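Local coordinates for flower-specific defensin (Nicotiana alata, PDB 4AAZ), which acts as a plant defence peptide with antifungal activity and retards the growth of lepidopteran insect pests, at residues N8-I13 with R39-T44; P19-C24 with F29-C34. One frame throughout, in Å; residues are numbered along the deposited sequence.

Contact 1. Residues N8-I13 with R39-T44; sequences NTFPGI and RRCLCT. With PO4 (phosphate ion), chain F; EDO (1,2-ethanediol), chain D.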
loop_
_atom_site.group_PDB
_atom_site.type_symbol
_atom_site.label_atom_id
_atom_site.label_comp_id
_atom_site.label_asym_id
_atom_site.label_seq_id
_atom_site.Cartn_x
_atom_site.Cartn_y
_atom_site.Cartn_z
ATOM N N ASN A 8 -0.839 6.122 4.016
ATOM C CA ASN A 8 -0.922 7.540 4.363
ATOM C C ASN A 8 0.261 8.369 3.915
ATOM O O ASN A 8 0.183 9.586 3.904
ATOM C CB ASN A 8 -1.123 7.669 5.859
ATOM C CG ASN A 8 -2.473 7.121 6.300
ATOM O OD1 ASN A 8 -3.486 7.433 5.695
ATOM N ND2 ASN A 8 -2.494 6.302 7.354
ATOM N N THR A 9 1.363 7.712 3.585
ATOM C CA THR A 9 2.599 8.390 3.216
ATOM C C THR A 9 3.050 8.220 1.776
ATOM O O THR A 9 3.964 8.897 1.338
ATOM C CB THR A 9 3.781 7.979 4.144
ATOM O OG1 THR A 9 4.255 6.650 3.844
ATOM C CG2 THR A 9 3.403 8.095 5.588
ATOM N N PHE A 10 2.466 7.291 1.031
ATOM C CA PHE A 10 2.888 7.106 -0.363
ATOM C C PHE A 10 2.416 8.269 -1.224
ATOM O O PHE A 10 1.226 8.580 -1.225
ATOM C CB PHE A 10 2.299 5.812 -0.929
ATOM C CG PHE A 10 2.608 5.571 -2.372
ATOM C CD1 PHE A 10 3.828 5.048 -2.765
ATOM C CD2 PHE A 10 1.669 5.843 -3.342
ATOM C CE1 PHE A 10 4.104 4.826 -4.091
ATOM C CE2 PHE A 10 1.929 5.620 -4.656
ATOM C CZ PHE A 10 3.148 5.103 -5.050
ATOM N N PRO A 11 3.310 8.879 -2.008
ATOM C CA PRO A 11 2.885 10.019 -2.834
ATOM C C PRO A 11 2.427 9.640 -4.238
ATOM O O PRO A 11 3.112 8.860 -4.916
ATOM C CB PRO A 11 4.164 10.878 -2.962
ATOM C CG PRO A 11 5.204 10.196 -2.163
ATOM C CD PRO A 11 4.762 8.772 -1.922
ATOM N N GLY A 12 1.296 10.167 -4.682
ATOM C CA GLY A 12 0.905 10.033 -6.064
ATOM C C GLY A 12 0.180 8.741 -6.414
ATOM O O GLY A 12 -0.211 7.976 -5.550
ATOM N N ILE A 13 0.010 8.494 -7.705
ATOM C CA ILE A 13 -0.664 7.274 -8.126
ATOM C C ILE A 13 0.275 6.078 -8.073
ATOM O O ILE A 13 1.497 6.180 -8.238
ATOM C CB ILE A 13 -1.332 7.345 -9.497
ATOM C CG1 ILE A 13 -0.318 7.588 -10.579
ATOM C CG2 ILE A 13 -2.451 8.384 -9.503
ATOM C CD1 ILE A 13 -0.908 7.364 -11.996
ATOM N N ARG A 39 -6.004 3.373 -8.661
ATOM C CA ARG A 39 -4.526 3.335 -8.665
ATOM C C ARG A 39 -3.981 3.921 -7.360
ATOM O O ARG A 39 -3.144 4.817 -7.338
ATOM C CB ARG A 39 -3.957 3.983 -9.921
ATOM C CG ARG A 39 -4.579 3.333 -11.153
ATOM C CD ARG A 39 -3.752 3.482 -12.379
ATOM N NE ARG A 39 -3.864 4.829 -12.898
ATOM C CZ ARG A 39 -3.290 5.233 -14.026
ATOM N NH1 ARG A 39 -2.587 4.373 -14.742
ATOM N NH2 ARG A 39 -3.429 6.489 -14.428
ATOM N N ARG A 40 -4.486 3.367 -6.274
ATOM C CA ARG A 40 -4.071 3.718 -4.933
ATOM C C ARG A 40 -3.048 2.711 -4.397
ATOM O O ARG A 40 -3.067 1.533 -4.766
ATOM C CB ARG A 40 -5.298 3.725 -4.024
ATOM C CG ARG A 40 -6.391 4.675 -4.521
ATOM C CD ARG A 40 -7.533 4.799 -3.550
ATOM N NE ARG A 40 -8.308 3.574 -3.488
ATOM C CZ ARG A 40 -8.952 3.151 -2.419
ATOM N NH1 ARG A 40 -8.879 3.813 -1.268
ATOM N NH2 ARG A 40 -9.699 2.064 -2.500
ATOM N N CYS A 41 -2.163 3.175 -3.513
ATOM C CA CYS A 41 -1.300 2.270 -2.770
ATOM C C CYS A 41 -2.055 1.759 -1.558
ATOM O O CYS A 41 -2.366 2.552 -0.640
ATOM C CB CYS A 41 -0.047 3.018 -2.363
ATOM S SG CYS A 41 1.067 2.082 -1.293
ATOM N N LEU A 42 -2.393 0.471 -1.582
ATOM C CA LEU A 42 -3.124 -0.154 -0.494
ATOM C C LEU A 42 -2.186 -1.009 0.315
ATOM O O LEU A 42 -1.558 -1.944 -0.207
ATOM C CB LEU A 42 -4.290 -0.985 -1.024
ATOM C CG LEU A 42 -5.303 -0.218 -1.874
ATOM C CD1 LEU A 42 -6.401 -1.194 -2.391
ATOM C CD2 LEU A 42 -5.914 0.917 -1.091
ATOM N N CYS A 43 -2.087 -0.682 1.596
ATOM C CA CYS A 43 -1.292 -1.463 2.527
ATOM C C CYS A 43 -2.108 -2.615 3.092
ATOM O O CYS A 43 -3.342 -2.500 3.253
ATOM C CB CYS A 43 -0.803 -0.602 3.698
ATOM S SG CYS A 43 0.072 0.908 3.219
ATOM N N THR A 44 -1.438 -3.708 3.425
ATOM C CA THR A 44 -2.100 -4.836 4.052
ATOM C C THR A 44 -1.349 -5.281 5.298
ATOM O O THR A 44 -0.114 -5.177 5.368
ATOM C CB THR A 44 -2.249 -6.030 3.097
ATOM O OG1 THR A 44 -0.993 -6.330 2.478
ATOM C CG2 THR A 44 -3.253 -5.724 2.029
HETATM P P PO4 F . -9.791 0.973 -6.093
HETATM O O1 PO4 F . -8.624 1.739 -5.569
HETATM O O2 PO4 F . -9.538 -0.518 -6.088
HETATM O O3 PO4 F . -10.899 1.184 -5.097
HETATM O O4 PO4 F . -10.117 1.430 -7.446
HETATM C C1 EDO D . -6.909 6.961 -11.326
HETATM O O1 EDO D . -5.607 6.979 -11.912
HETATM C C2 EDO D . -6.898 7.942 -10.169
HETATM O O2 EDO D . -6.421 9.202 -10.678
#
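O1 of a 1,2-ethanediol, probably from the crystallisation liquor, takes a hydrogen bond from Arg39 NE (2.9 Å, 162°) and a weak one from Arg39 NH2, both at the edge of the guanidinium. Over one face of that same flat group lies Ile13, whose CD1 comes within 3.6 Å of Arg39 NH2, offset toward the rim. The two side chains run side by side in the same direction. At their bases the backbones meet in a CA-H...O contact, Ile13 CA to Arg39 O at 3.6 Å.

Deeper in, Phe10 leans on Cys41. Its CG stands anti to the backbone N (chi1 177°), bringing CD2 to 3.4 Å from Cys41 CB, while Cys41 SG sits obliquely 4.4 Å from the ring centroid in a sulfur-aromatic contact. The CB of Arg40 points away from residues 8-13; its NE donates a hydrogen bond to O1 of a phosphate, probably also from the liquor, at 2.8 Å, and NH1 forms a salt bridge with Glu6.

Phe10 also packs on Pro19 and Ala23 of helix 17-26, and Cys41 SG is disulfide-bonded to Cys20 of that helix. The loop that follows strand 2-6 thus rests on both the helix and the start of strand 41-46, the middle strand of the three-stranded sheet.

Contact 2. Residues P19-C24 with F29-C34; sequences PCRKAC and FTDGHC. With EDO (1,2-ethanediol), chain C.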
loop_
_atom_site.group_PDB
_atom_site.type_symbol
_atom_site.label_atom_id
_atom_site.label_comp_id
_atom_site.label_asym_id
_atom_site.label_seq_id
_atom_site.Cartn_x
_atom_site.Cartn_y
_atom_site.Cartn_z
ATOM N N PRO A 19 7.875 1.140 -4.493
ATOM C CA PRO A 19 7.768 2.294 -3.595
ATOM C C PRO A 19 6.536 2.240 -2.697
ATOM O O PRO A 19 6.515 2.842 -1.619
ATOM C CB PRO A 19 7.701 3.474 -4.555
ATOM C CG PRO A 19 7.133 2.917 -5.800
ATOM C CD PRO A 19 7.750 1.533 -5.904
ATOM N N CYS A 20 5.482 1.563 -3.153
ATOM C CA CYS A 20 4.261 1.414 -2.374
ATOM C C CYS A 20 4.479 0.426 -1.218
ATOM O O CYS A 20 4.148 0.704 -0.063
ATOM C CB CYS A 20 3.128 0.943 -3.290
ATOM S SG CYS A 20 1.614 0.459 -2.406
ATOM N N ARG A 21 5.049 -0.736 -1.515
ATOM C CA ARG A 21 5.432 -1.652 -0.456
ATOM C C ARG A 21 6.350 -0.980 0.561
ATOM O O ARG A 21 6.177 -1.142 1.772
ATOM C CB ARG A 21 6.103 -2.897 -1.054
ATOM C CG ARG A 21 6.714 -3.819 0.011
ATOM C CD ARG A 21 7.155 -5.185 -0.465
ATOM N NE ARG A 21 7.974 -5.080 -1.655
ATOM C CZ ARG A 21 8.075 -6.006 -2.604
ATOM N NH1 ARG A 21 7.448 -7.178 -2.489
ATOM N NH2 ARG A 21 8.790 -5.750 -3.691
ATOM N N LYS A 22 7.312 -0.207 0.081
ATOM C CA LYS A 22 8.236 0.453 0.993
ATOM C C LYS A 22 7.479 1.401 1.917
ATOM O O LYS A 22 7.699 1.400 3.122
ATOM C CB LYS A 22 9.325 1.181 0.205
ATOM C CG LYS A 22 10.376 1.897 1.069
ATOM C CD LYS A 22 11.382 2.620 0.192
ATOM C CE LYS A 22 11.050 4.061 0.016
ATOM N NZ LYS A 22 11.383 4.811 1.267
ATOM N N ALA A 23 6.599 2.226 1.364
ATOM C CA ALA A 23 5.809 3.137 2.187
ATOM C C ALA A 23 4.995 2.391 3.212
ATOM O O ALA A 23 4.951 2.749 4.378
ATOM C CB ALA A 23 4.904 3.978 1.276
ATOM N N CYS A 24 4.320 1.334 2.783
ATOM C CA CYS A 24 3.482 0.563 3.684
ATOM C C CYS A 24 4.267 -0.069 4.816
ATOM O O CYS A 24 3.829 -0.070 5.968
ATOM C CB CYS A 24 2.714 -0.473 2.883
ATOM S SG CYS A 24 1.424 0.278 1.820
ATOM N N PHE A 29 2.797 -1.727 8.188
ATOM C CA PHE A 29 2.069 -2.783 7.529
ATOM C C PHE A 29 3.077 -3.808 7.041
ATOM O O PHE A 29 4.283 -3.600 7.115
ATOM C CB PHE A 29 1.242 -2.212 6.379
ATOM C CG PHE A 29 0.150 -1.263 6.811
ATOM C CD1 PHE A 29 0.411 0.093 6.924
ATOM C CD2 PHE A 29 -1.130 -1.731 7.077
ATOM C CE1 PHE A 29 -0.563 0.967 7.305
ATOM C CE2 PHE A 29 -2.134 -0.861 7.457
ATOM C CZ PHE A 29 -1.852 0.491 7.584
ATOM N N THR A 30 2.597 -4.929 6.517
ATOM C CA THR A 30 3.495 -5.973 6.077
ATOM C C THR A 30 3.682 -6.005 4.556
ATOM O O THR A 30 4.607 -6.654 4.074
ATOM C CB THR A 30 3.098 -7.357 6.606
ATOM O OG1 THR A 30 1.760 -7.647 6.240
ATOM C CG2 THR A 30 3.177 -7.404 8.126
ATOM N N ASP A 31 2.821 -5.329 3.802
ATOM C CA ASP A 31 2.978 -5.229 2.354
ATOM C C ASP A 31 2.190 -4.029 1.853
ATOM O O ASP A 31 1.352 -3.463 2.574
ATOM C CB ASP A 31 2.487 -6.506 1.648
ATOM C CG ASP A 31 2.801 -6.524 0.156
ATOM O OD1 ASP A 31 3.951 -6.192 -0.203
ATOM O OD2 ASP A 31 1.922 -6.887 -0.668
ATOM N N GLY A 32 2.459 -3.652 0.606
ATOM C CA GLY A 32 1.629 -2.720 -0.120
ATOM C C GLY A 32 1.529 -3.147 -1.562
ATOM O O GLY A 32 2.481 -3.669 -2.116
ATOM N N HIS A 33 0.372 -2.916 -2.182
ATOM C CA HIS A 33 0.163 -3.179 -3.590
ATOM C C HIS A 33 -0.652 -2.059 -4.213
ATOM O O HIS A 33 -1.291 -1.258 -3.499
ATOM C CB HIS A 33 -0.549 -4.517 -3.788
ATOM C CG HIS A 33 -1.961 -4.503 -3.298
ATOM N ND1 HIS A 33 -2.273 -4.611 -1.961
ATOM C CD2 HIS A 33 -3.136 -4.358 -3.952
ATOM C CE1 HIS A 33 -3.582 -4.527 -1.811
ATOM N NE2 HIS A 33 -4.130 -4.377 -3.001
ATOM N N CYS A 34 -0.658 -2.000 -5.538
ATOM C CA CYS A 34 -1.429 -0.990 -6.258
ATOM C C CYS A 34 -2.803 -1.505 -6.617
ATOM O O CYS A 34 -2.961 -2.638 -7.049
ATOM C CB CYS A 34 -0.728 -0.580 -7.545
ATOM S SG CYS A 34 0.918 0.096 -7.348
HETATM C C1 EDO C . 5.643 -10.402 -1.374
HETATM O O1 EDO C . 6.582 -11.044 -0.466
HETATM C C2 EDO C . 4.855 -9.312 -0.656
HETATM O O2 EDO C . 5.719 -8.216 -0.379
#
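Phe29 N donates to Cys24 O (3.0 Å, 154°), tying the chain just ahead of strand 31-34 to helix 17-26 in the cysteine-stabilised alpha-beta fold of plant defensins. The carbonyl oxygen also lies at the edge of the Phe29 ring, while Lys45 makes a cation-pi contact with the ring. The CB of Thr30 points away from the helix, its OG1 hydrogen-bonded to Thr44 O; together with Asp31 it faces Thr44 in a classic beta bulge.

Asp31 brings its backbone O to 3.3 Å from Cys24 CB. Its own CB points away from the helix, but with CG anti to the backbone N (chi1 -172°) the carboxylate comes back toward Arg21 and crosses it obliquely, the two charged planes 50° apart. Arg21 NH1 and Asp31 OD1 are 4.3 Å apart, too far for a salt bridge. O2 of a 1,2-ethanediol, probably from the crystallisation liquor, bridges them, accepting from Arg21 NH1 at 2.9 Å and donating to Asp31 OD1 at 2.7 Å. Asp31 OD2 has its own salt bridge, to Lys17.

The axes of helix segment 19-24 and strand 31-34 approach to 6.0 Å. Because Gly32 carries no side chain, Arg21 CA comes within 3.7 Å of Gly32 N, and Cys24 SG rests against Gly32 CA. The CB of His33 points away from the helix, but Cys20 SG lies against the backbone here, 3.5 Å from His33 O and close to His33 N as well. Cys34 ends the run with its SG joined to Cys14 SG.

The two contacts lie about 7 Å apart, centre to centre, and are joined covalently: Cys41 of contact 1 is bonded to Cys20 of contact 2, and Cys43 to Cys24. Along the chain, contact 2 is nested within the loop that contact 1 closes, so residues 8-13 come first, then helix and strand, then 39-44. Strands 31-34 and 41-46 are antiparallel neighbours in one sheet, and Phe29 of contact 2 packs against Cys43 of contact 1. Two disulfides from successive turns of helix 17-26 therefore run to alternate residues of the central strand, the cysteine-stabilised alpha-beta pattern that fastens the helix to the sheet in this 47-residue defensin.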